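PDB 5WIO: conjugal transfer protein from Escherichia coli, which is a VirB8-like inner-membrane component of a type IV secretion system that forms part of, and may help assemble, the channel for conjugal DNA transfer. Local coordinates for the 4-(1H-pyrrol-1-yl)pyridine-2-carboxylic acid site. Coordinates in Å, arbitrary orientation; residue numbers count along the deposited sequence, not the author numbering.

The 4-(1H-pyrrol-1-yl)pyridine-2-carboxylic acid site. Residues 39-40, 43-45, 48, 52, 87-89. With XXE (4-(1H-pyrrol-1-yl)pyridine-2-carboxylic acid), chain B.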
# COMPACT_ATOMS: atom_id res chain seq x y z
N ILE A 39 -9.54 -5.90 -1.51
CA ILE A 39 -9.65 -5.67 -2.95
C ILE A 39 -9.55 -6.99 -3.70
O ILE A 39 -10.20 -7.19 -4.73
CB ILE A 39 -8.58 -4.70 -3.47
CG1 ILE A 39 -8.56 -3.42 -2.64
CG2 ILE A 39 -8.81 -4.38 -4.94
CD1 ILE A 39 -7.46 -2.46 -3.02
N HIS A 40 -8.72 -7.89 -3.19
CA HIS A 40 -8.55 -9.21 -3.80
C HIS A 40 -9.78 -10.09 -3.59
O HIS A 40 -10.20 -10.80 -4.50
CB HIS A 40 -7.32 -9.91 -3.23
CG HIS A 40 -6.03 -9.48 -3.85
ND1 HIS A 40 -5.84 -9.42 -5.21
CD2 HIS A 40 -4.86 -9.08 -3.29
CE1 HIS A 40 -4.61 -9.01 -5.46
NE2 HIS A 40 -3.99 -8.80 -4.31
N SER A 43 -13.43 -8.04 -4.84
CA SER A 43 -13.53 -7.64 -6.24
C SER A 43 -13.68 -8.86 -7.14
O SER A 43 -13.15 -9.93 -6.84
CB SER A 43 -12.30 -6.84 -6.68
OG SER A 43 -12.04 -5.77 -5.78
N TYR A 44 -14.40 -8.69 -8.23
CA TYR A 44 -14.50 -9.74 -9.24
C TYR A 44 -14.23 -9.20 -10.63
O TYR A 44 -15.05 -8.48 -11.21
CB TYR A 44 -15.86 -10.43 -9.21
CG TYR A 44 -16.00 -11.47 -10.29
CD1 TYR A 44 -15.37 -12.70 -10.18
CD2 TYR A 44 -16.74 -11.22 -11.44
CE1 TYR A 44 -15.48 -13.66 -11.17
CE2 TYR A 44 -16.85 -12.16 -12.44
CZ TYR A 44 -16.22 -13.38 -12.30
OH TYR A 44 -16.34 -14.33 -13.29
N ASP A 45 -13.07 -9.55 -11.17
CA ASP A 45 -12.74 -9.25 -12.55
C ASP A 45 -12.30 -10.53 -13.24
O ASP A 45 -11.37 -11.20 -12.79
CB ASP A 45 -11.65 -8.18 -12.64
CG ASP A 45 -11.31 -7.79 -14.07
OD1 ASP A 45 -12.13 -8.06 -14.97
OD2 ASP A 45 -10.22 -7.22 -14.28
N SER A 48 -8.57 -11.16 -13.74
CA SER A 48 -7.63 -11.25 -12.62
C SER A 48 -8.10 -12.20 -11.53
O SER A 48 -7.53 -12.24 -10.44
CB SER A 48 -7.40 -9.86 -12.02
OG SER A 48 -8.63 -9.27 -11.60
N ASP A 52 -6.37 -13.04 -8.03
CA ASP A 52 -7.08 -12.67 -6.81
C ASP A 52 -7.34 -13.90 -5.95
O ASP A 52 -7.24 -13.84 -4.72
CB ASP A 52 -8.41 -11.98 -7.15
CG ASP A 52 -8.22 -10.72 -7.95
OD1 ASP A 52 -7.12 -10.12 -7.88
OD2 ASP A 52 -9.17 -10.31 -8.65
N THR A 87 -19.02 -7.53 -13.42
CA THR A 87 -17.85 -7.22 -12.62
C THR A 87 -18.24 -6.43 -11.37
O THR A 87 -19.31 -5.83 -11.32
CB THR A 87 -16.80 -6.42 -13.42
OG1 THR A 87 -15.62 -6.25 -12.63
CG2 THR A 87 -17.36 -5.06 -13.80
N THR A 88 -17.40 -6.50 -10.36
CA THR A 88 -17.57 -5.70 -9.20
C THR A 88 -16.28 -5.01 -8.89
O THR A 88 -15.27 -5.62 -8.66
CB THR A 88 -17.97 -6.57 -8.03
OG1 THR A 88 -19.23 -7.14 -8.32
CG2 THR A 88 -18.09 -5.76 -6.81
N ARG A 89 -16.35 -3.70 -8.87
CA ARG A 89 -15.24 -2.85 -8.44
C ARG A 89 -15.26 -2.60 -6.93
O ARG A 89 -16.33 -2.58 -6.31
CB ARG A 89 -15.29 -1.52 -9.19
CG ARG A 89 -14.48 -0.41 -8.56
CD ARG A 89 -14.64 0.88 -9.35
NE ARG A 89 -16.04 1.17 -9.64
CZ ARG A 89 -16.46 2.25 -10.30
NH1 ARG A 89 -15.58 3.14 -10.75
NH2 ARG A 89 -17.75 2.43 -10.53
OAM XXE B . -6.22 -6.41 -7.67
CAL XXE B . -7.43 -6.68 -7.93
OAN XXE B . -8.13 -7.31 -7.10
CAH XXE B . -8.03 -6.23 -9.24
CAG XXE B . -9.38 -5.93 -9.32
NAI XXE B . -7.24 -6.13 -10.35
CAJ XXE B . -7.78 -5.73 -11.54
CAK XXE B . -9.13 -5.43 -11.62
CAF XXE B . -9.92 -5.54 -10.51
NAA XXE B . -11.30 -5.23 -10.60
CAB XXE B . -12.34 -5.92 -9.96
CAC XXE B . -13.54 -5.31 -10.31
CAD XXE B . -13.25 -4.23 -11.17
CAE XXE B . -11.87 -4.19 -11.34
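In the periplasmic VirB8-like domain of TraE, XXE, 4-(1H-pyrrol-1-yl)pyridine-2-carboxylic acid, lies in a surface groove bounded by helix 27-42, the loop that follows it, the start of helix 49-58 and the first residues of strand 86-98. Its carboxyl group points towards the two helices and its pyrrole towards the strand. Carboxyl oxygen OAN of XXE sits 3.1 Å from Asp52 OD1 and also close to the backbone O of Ile39. Ile39 O can only accept, so a hydrogen bond there would need a proton on OAN; the Asp52 pair could share a proton carried by either carboxyl group. Protons are not seen, and without one the pairs would repel. His40 and Ser48 both hold Asp52. His40 ND1, with CG beside the backbone N (chi1 -81°), donates to Asp52 OD1 at 3.0 Å, the acceptor lying nearly in the imidazole plane but approached from above the carboxylate plane. Ser48 OG meets Asp52 OD2 at 3.2 Å, likewise out of that plane. A positive imidazole might ease the crowding of negative charge. Ser43 CB packs against XXE CAB at 3.4 Å, and its OG is turned back (chi1 -51°) onto a lone pair of Ile39 O. Asp45, with CG anti to the backbone N (chi1 -178°), lays CB over the XXE pyrrole face, 3.8 Å from the ring centroid, while OD2 reaches pyridine CAK. Thr87 OG1 lies beside the pyrrole's far edge; its hydrogen bond to Tyr44 O ties strand to loop. Arg89 contributes CA and CB there, its guanidinium extending away.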